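Local coordinates for Serine/threonine-protein kinase Tel1 (Chaetomium thermophilum, PDB 6SKY), which probably phosphorylates serine and threonine residues of DNA-damage checkpoint substrates at [ST]-Q motifs, as a kinase of the ATM subfamily, at residues P1470-L1473 against A1474-L1478; K1567-R1571 against E1572-L1576. All coordinates share one frame; numbering follows the deposited sequence.

Contact 1. Residues P1470-L1473 against A1474-L1478; sequences PSFL and AGYAL
Tyr1476 N donates to Phe1472 O at 2.9 Å, a helical hydrogen bond of the i to i+4 kind. The same spacing brings Ala1474 N to Pro1470 O, also at 2.9 Å, and Ala1477 N to Leu1473 O at 2.8 Å. Together the three bonds make the first turns of helix 1470-1487.

Outside this backbone, Phe1472 and Tyr1476 stand one turn apart, side by side and pointing the same way. Both hold CG anti to the backbone N (chi1 163° and 177°), which sends the two side chains in a common direction; with similar second torsions as well, the ring planes lie only 6° from parallel. The rings are slid so far along each other, with centroids 5.9 Å apart, that they barely overlap. What meets the phenylalanine face is instead the aliphatic root of the tyrosine: Tyr1476 CB sits over it, offset toward the rim, 4.1 Å from Phe1472 CZ. Leu1473 approaches the tyrosine from another direction, its CD1 4.4 Å from Tyr1476 CD2, at the ring edge and near its plane.

Both aromatic side chains reach Leu1435 of helix 1429-1441, and Tyr1476 also touches Thr1455 and Ile1459 of helix 1448-1461. Ala1477 packs on Phe1515 and Leu1519 of helix 1502-1521. These are the opening turns of an alpha-helix with proline as its first residue, packed among neighbouring helices in a way consistent with the alpha-solenoid architecture of this kinase.

Contact 2. Residues K1567-R1571 against E1572-L1576; sequences KDWGR and ENQLL
Asp1568 reaches from the last turn of helix 1557-1569 to the returning loop, with CG anti to its own backbone N (chi1 171°). Its CB points toward residues 1572-1576, and Asp1568 CG stands 3.7 Å from Leu1575 N. Asp1568 OD1 accepts the amide hydrogen of Leu1575 N at 2.9 Å through its syn lone pair, with 167° at the hydrogen, and also lies 3.5 Å from Leu1575 CB. The other oxygen, Asp1568 OD2, takes a weak bond from Leu1576 N at 3.5 Å and rests against Leu1576 CB and CG. The carboxylate thus spans two consecutive amides, while Gln1574 CB packs on Asp1568 O.

A long salt bridge of 3.9 Å joins Arg1571 NH1 to Asp1568 OD1, and Asp1568 CA lies over one face of the guanidinium, toward its rim. Putting an alanine at Asp1568 would probably leave the amides of Leu1575 and Leu1576 without these acceptors and Arg1571 without its carboxylate mate. Farther along the loop, Asn1573 OD1 is bonded to Lys1528 NZ. For the buried Asp1568, two amide donors and a guanidinium nearby would be expected to favour the ionised carboxylate, so that a negative charge probably helps to hold the loop against the helix, chiefly through the bond to Leu1575 N.

How the contacts relate
From the N terminus, contact 1 comes first, within the opening turns of helix 1470-1487, where it closes only single helical turns. The chain then runs through helices 1502-1521, 1530-1543 and 1557-1569 before contact 2 closes the short loop that leads toward helix 1578-1588. The two are in series, neither enclosing nor crossing the other, yet they meet in space, their centres about 13 Å apart. Ala1474 CB packs against Leu1575 CG at 3.6 Å, and Leu1478 CD2 meets Leu1576 CD1 at the same distance. Leu1575 also touches Gln1532 and Phe1536, so the loop of contact 2 joins helix 1470-1487 to helix 1530-1543.

Contact 1. Residues P1470-L1473 against A1474-L1478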
ATOM      1  N   PRO A1470     -49.733 -10.881  48.232  1.00 72.95           N
ATOM      2  CA  PRO A1470     -50.250 -10.353  46.965  1.00 72.95           C
ATOM      3  C   PRO A1470     -49.657 -11.029  45.751  1.00 72.95           C
ATOM      4  O   PRO A1470     -50.294 -11.035  44.693  1.00 72.95           O
ATOM      5  CB  PRO A1470     -49.858  -8.876  47.024  1.00 72.95           C
ATOM      6  CG  PRO A1470     -48.620  -8.874  47.824  1.00 72.95           C
ATOM      7  CD  PRO A1470     -48.780  -9.954  48.859  1.00 72.95           C
ATOM      8  N   SER A1471     -48.458 -11.601  45.869  1.00 68.85           N
ATOM      9  CA  SER A1471     -47.846 -12.278  44.735  1.00 68.85           C
ATOM     10  C   SER A1471     -48.587 -13.556  44.378  1.00 68.85           C
ATOM     11  O   SER A1471     -48.641 -13.928  43.202  1.00 68.85           O
ATOM     12  CB  SER A1471     -46.383 -12.579  45.040  1.00 68.85           C
ATOM     13  OG  SER A1471     -45.716 -11.411  45.476  1.00 68.85           O
ATOM     14  N   PHE A1472     -49.152 -14.247  45.370  1.00 63.57           N
ATOM     15  CA  PHE A1472     -49.995 -15.397  45.071  1.00 63.57           C
ATOM     16  C   PHE A1472     -51.309 -14.960  44.448  1.00 63.57           C
ATOM     17  O   PHE A1472     -51.791 -15.584  43.496  1.00 63.57           O
ATOM     18  CB  PHE A1472     -50.263 -16.209  46.336  1.00 63.57           C
ATOM     19  CG  PHE A1472     -51.423 -17.151  46.210  1.00 63.57           C
ATOM     20  CD1 PHE A1472     -51.259 -18.398  45.640  1.00 63.57           C
ATOM     21  CD2 PHE A1472     -52.679 -16.787  46.652  1.00 63.57           C
ATOM     22  CE1 PHE A1472     -52.321 -19.259  45.514  1.00 63.57           C
ATOM     23  CE2 PHE A1472     -53.741 -17.642  46.525  1.00 63.57           C
ATOM     24  CZ  PHE A1472     -53.563 -18.880  45.956  1.00 63.57           C
ATOM     25  N   LEU A1473     -51.908 -13.900  44.986  1.00 62.31           N
ATOM     26  CA  LEU A1473     -53.218 -13.480  44.520  1.00 62.31           C
ATOM     27  C   LEU A1473     -53.158 -12.920  43.111  1.00 62.31           C
ATOM     28  O   LEU A1473     -54.105 -13.096  42.345  1.00 62.31           O
ATOM     29  CB  LEU A1473     -53.816 -12.453  45.474  1.00 62.31           C
ATOM     30  CG  LEU A1473     -55.253 -12.060  45.150  1.00 62.31           C
ATOM     31  CD1 LEU A1473     -56.124 -13.291  45.032  1.00 62.31           C
ATOM     32  CD2 LEU A1473     -55.781 -11.149  46.211  1.00 62.31           C
ATOM     33  N   ALA A1474     -52.061 -12.261  42.743  1.00 58.48           N
ATOM     34  CA  ALA A1474     -51.922 -11.778  41.374  1.00 58.48           C
ATOM     35  C   ALA A1474     -51.998 -12.928  40.379  1.00 58.48           C
ATOM     36  O   ALA A1474     -52.793 -12.898  39.434  1.00 58.48           O
ATOM     37  CB  ALA A1474     -50.604 -11.025  41.220  1.00 58.48           C
ATOM     38  N   GLY A1475     -51.180 -13.958  40.587  1.00 55.93           N
ATOM     39  CA  GLY A1475     -51.176 -15.080  39.669  1.00 55.93           C
ATOM     40  C   GLY A1475     -52.472 -15.860  39.693  1.00 55.93           C
ATOM     41  O   GLY A1475     -52.976 -16.273  38.645  1.00 55.93           O
ATOM     42  N   TYR A1476     -53.033 -16.074  40.884  1.00 58.28           N
ATOM     43  CA  TYR A1476     -54.296 -16.795  40.967  1.00 58.28           C
ATOM     44  C   TYR A1476     -55.409 -16.032  40.270  1.00 58.28           C
ATOM     45  O   TYR A1476     -56.213 -16.622  39.545  1.00 58.28           O
ATOM     46  CB  TYR A1476     -54.665 -17.058  42.422  1.00 58.28           C
ATOM     47  CG  TYR A1476     -56.001 -17.734  42.552  1.00 58.28           C
ATOM     48  CD1 TYR A1476     -56.159 -19.057  42.191  1.00 58.28           C
ATOM     49  CD2 TYR A1476     -57.107 -17.042  43.014  1.00 58.28           C
ATOM     50  CE1 TYR A1476     -57.371 -19.674  42.290  1.00 58.28           C
ATOM     51  CE2 TYR A1476     -58.323 -17.652  43.115  1.00 58.28           C
ATOM     52  CZ  TYR A1476     -58.450 -18.968  42.752  1.00 58.28           C
ATOM     53  OH  TYR A1476     -59.663 -19.592  42.852  1.00 58.28           O
ATOM     54  N   ALA A1477     -55.465 -14.716  40.469  1.00 58.45           N
ATOM     55  CA  ALA A1477     -56.474 -13.898  39.816  1.00 58.45           C
ATOM     56  C   ALA A1477     -56.317 -13.938  38.306  1.00 58.45           C
ATOM     57  O   ALA A1477     -57.298 -14.096  37.577  1.00 58.45           O
ATOM     58  CB  ALA A1477     -56.378 -12.465  40.326  1.00 58.45           C
ATOM     59  N   LEU A1478     -55.088 -13.788  37.816  1.00 57.92           N
ATOM     60  CA  LEU A1478     -54.862 -13.834  36.377  1.00 57.92           C
ATOM     61  C   LEU A1478     -55.316 -15.162  35.791  1.00 57.92           C
ATOM     62  O   LEU A1478     -56.080 -15.196  34.820  1.00 57.92           O
ATOM     63  CB  LEU A1478     -53.389 -13.583  36.077  1.00 57.92           C
ATOM     64  CG  LEU A1478     -52.942 -13.709  34.629  1.00 57.92           C
ATOM     65  CD1 LEU A1478     -53.827 -12.892  33.726  1.00 57.92           C
ATOM     66  CD2 LEU A1478     -51.517 -13.246  34.520  1.00 57.92           C
TER

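Contact 2. Residues K1567-R1571 against E1572-L1576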
ATOM      1  N   LYS A1567     -43.597  -6.801  30.663  1.00 61.46           N
ATOM      2  CA  LYS A1567     -42.855  -5.871  31.503  1.00 61.46           C
ATOM      3  C   LYS A1567     -42.612  -6.437  32.895  1.00 61.46           C
ATOM      4  O   LYS A1567     -41.563  -6.181  33.493  1.00 61.46           O
ATOM      5  CB  LYS A1567     -43.616  -4.550  31.576  1.00 61.46           C
ATOM      6  CG  LYS A1567     -43.044  -3.520  32.515  1.00 61.46           C
ATOM      7  CD  LYS A1567     -43.856  -2.238  32.428  1.00 61.46           C
ATOM      8  CE  LYS A1567     -43.318  -1.167  33.361  1.00 61.46           C
ATOM      9  NZ  LYS A1567     -44.035   0.128  33.195  1.00 61.46           N
ATOM     10  N   ASP A1568     -43.561  -7.214  33.419  1.00 63.63           N
ATOM     11  CA  ASP A1568     -43.395  -7.833  34.726  1.00 63.63           C
ATOM     12  C   ASP A1568     -42.412  -8.991  34.679  1.00 63.63           C
ATOM     13  O   ASP A1568     -41.707  -9.245  35.658  1.00 63.63           O
ATOM     14  CB  ASP A1568     -44.753  -8.309  35.234  1.00 63.63           C
ATOM     15  CG  ASP A1568     -44.649  -9.152  36.478  1.00 63.63           C
ATOM     16  OD1 ASP A1568     -44.534  -8.575  37.578  1.00 63.63           O
ATOM     17  OD2 ASP A1568     -44.686 -10.392  36.358  1.00 63.63           O
ATOM     18  N   TRP A1569     -42.362  -9.704  33.556  1.00 55.63           N
ATOM     19  CA  TRP A1569     -41.455 -10.836  33.417  1.00 55.63           C
ATOM     20  C   TRP A1569     -40.009 -10.402  33.600  1.00 55.63           C
ATOM     21  O   TRP A1569     -39.247 -11.035  34.335  1.00 55.63           O
ATOM     22  CB  TRP A1569     -41.663 -11.474  32.051  1.00 55.63           C
ATOM     23  CG  TRP A1569     -41.076 -12.809  31.874  1.00 55.63           C
ATOM     24  CD1 TRP A1569     -40.091 -13.379  32.607  1.00 55.63           C
ATOM     25  CD2 TRP A1569     -41.446 -13.763  30.885  1.00 55.63           C
ATOM     26  NE1 TRP A1569     -39.818 -14.635  32.136  1.00 55.63           N
ATOM     27  CE2 TRP A1569     -40.644 -14.895  31.077  1.00 55.63           C
ATOM     28  CE3 TRP A1569     -42.387 -13.769  29.857  1.00 55.63           C
ATOM     29  CZ2 TRP A1569     -40.749 -16.018  30.278  1.00 55.63           C
ATOM     30  CZ3 TRP A1569     -42.489 -14.882  29.069  1.00 55.63           C
ATOM     31  CH2 TRP A1569     -41.677 -15.993  29.280  1.00 55.63           C
ATOM     32  N   GLY A1570     -39.613  -9.322  32.938  1.00 62.82           N
ATOM     33  CA  GLY A1570     -38.271  -8.815  33.120  1.00 62.82           C
ATOM     34  C   GLY A1570     -38.204  -7.837  34.270  1.00 62.82           C
ATOM     35  O   GLY A1570     -38.468  -6.646  34.097  1.00 62.82           O
ATOM     36  N   ARG A1571     -37.826  -8.336  35.441  1.00 73.59           N
ATOM     37  CA  ARG A1571     -37.776  -7.568  36.680  1.00 73.59           C
ATOM     38  C   ARG A1571     -37.047  -8.415  37.712  1.00 73.59           C
ATOM     39  O   ARG A1571     -36.658  -9.556  37.444  1.00 73.59           O
ATOM     40  CB  ARG A1571     -39.171  -7.192  37.178  1.00 73.59           C
ATOM     41  CG  ARG A1571     -39.614  -5.792  36.824  1.00 73.59           C
ATOM     42  CD  ARG A1571     -41.034  -5.558  37.280  1.00 73.59           C
ATOM     43  NE  ARG A1571     -41.664  -4.450  36.573  1.00 73.59           N
ATOM     44  CZ  ARG A1571     -42.933  -4.094  36.732  1.00 73.59           C
ATOM     45  NH1 ARG A1571     -43.709  -4.759  37.574  1.00 73.59           N
ATOM     46  NH2 ARG A1571     -43.429  -3.074  36.048  1.00 73.59           N
ATOM     47  N   GLU A1572     -36.873  -7.851  38.903  1.00 87.21           N
ATOM     48  CA  GLU A1572     -36.273  -8.558  40.027  1.00 87.21           C
ATOM     49  C   GLU A1572     -37.289  -8.987  41.070  1.00 87.21           C
ATOM     50  O   GLU A1572     -37.159 -10.070  41.644  1.00 87.21           O
ATOM     51  CB  GLU A1572     -35.207  -7.682  40.692  1.00 87.21           C
ATOM     52  CG  GLU A1572     -34.435  -8.375  41.808  1.00 87.21           C
ATOM     53  CD  GLU A1572     -33.502  -7.433  42.546  1.00 87.21           C
ATOM     54  OE1 GLU A1572     -33.688  -6.202  42.444  1.00 87.21           O
ATOM     55  OE2 GLU A1572     -32.580  -7.924  43.231  1.00 87.21           O
ATOM     56  N   ASN A1573     -38.304  -8.169  41.325  1.00 84.71           N
ATOM     57  CA  ASN A1573     -39.397  -8.501  42.235  1.00 84.71           C
ATOM     58  C   ASN A1573     -40.658  -8.590  41.386  1.00 84.71           C
ATOM     59  O   ASN A1573     -41.412  -7.621  41.270  1.00 84.71           O
ATOM     60  CB  ASN A1573     -39.533  -7.459  43.340  1.00 84.71           C
ATOM     61  CG  ASN A1573     -38.271  -7.316  44.164  1.00 84.71           C
ATOM     62  OD1 ASN A1573     -37.301  -6.699  43.732  1.00 84.71           O
ATOM     63  ND2 ASN A1573     -38.281  -7.883  45.365  1.00 84.71           N
ATOM     64  N   GLN A1574     -40.894  -9.757  40.803  1.00 73.62           N
ATOM     65  CA  GLN A1574     -41.977  -9.934  39.853  1.00 73.62           C
ATOM     66  C   GLN A1574     -43.224 -10.463  40.544  1.00 73.62           C
ATOM     67  O   GLN A1574     -43.153 -11.266  41.477  1.00 73.62           O
ATOM     68  CB  GLN A1574     -41.565 -10.876  38.724  1.00 73.62           C
ATOM     69  CG  GLN A1574     -41.029 -12.204  39.186  1.00 73.62           C
ATOM     70  CD  GLN A1574     -40.636 -13.086  38.031  1.00 73.62           C
ATOM     71  OE1 GLN A1574     -40.157 -12.605  37.007  1.00 73.62           O
ATOM     72  NE2 GLN A1574     -40.847 -14.387  38.179  1.00 73.62           N
ATOM     73  N   LEU A1575     -44.376  -9.999  40.065  1.00 69.17           N
ATOM     74  CA  LEU A1575     -45.650 -10.351  40.675  1.00 69.17           C
ATOM     75  C   LEU A1575     -46.058 -11.774  40.317  1.00 69.17           C
ATOM     76  O   LEU A1575     -46.276 -12.611  41.198  1.00 69.17           O
ATOM     77  CB  LEU A1575     -46.719  -9.354  40.235  1.00 69.17           C
ATOM     78  CG  LEU A1575     -47.692  -8.890  41.309  1.00 69.17           C
ATOM     79  CD1 LEU A1575     -46.933  -8.408  42.523  1.00 69.17           C
ATOM     80  CD2 LEU A1575     -48.579  -7.795  40.765  1.00 69.17           C
ATOM     81  N   LEU A1576     -46.157 -12.067  39.027  1.00 64.25           N
ATOM     82  CA  LEU A1576     -46.575 -13.381  38.574  1.00 64.25           C
ATOM     83  C   LEU A1576     -45.457 -14.402  38.750  1.00 64.25           C
ATOM     84  O   LEU A1576     -44.324 -14.073  39.103  1.00 64.25           O
ATOM     85  CB  LEU A1576     -46.996 -13.326  37.110  1.00 64.25           C
ATOM     86  CG  LEU A1576     -48.007 -12.242  36.771  1.00 64.25           C
ATOM     87  CD1 LEU A1576     -48.162 -12.140  35.281  1.00 64.25           C
ATOM     88  CD2 LEU A1576     -49.328 -12.552  37.415  1.00 64.25           C
TER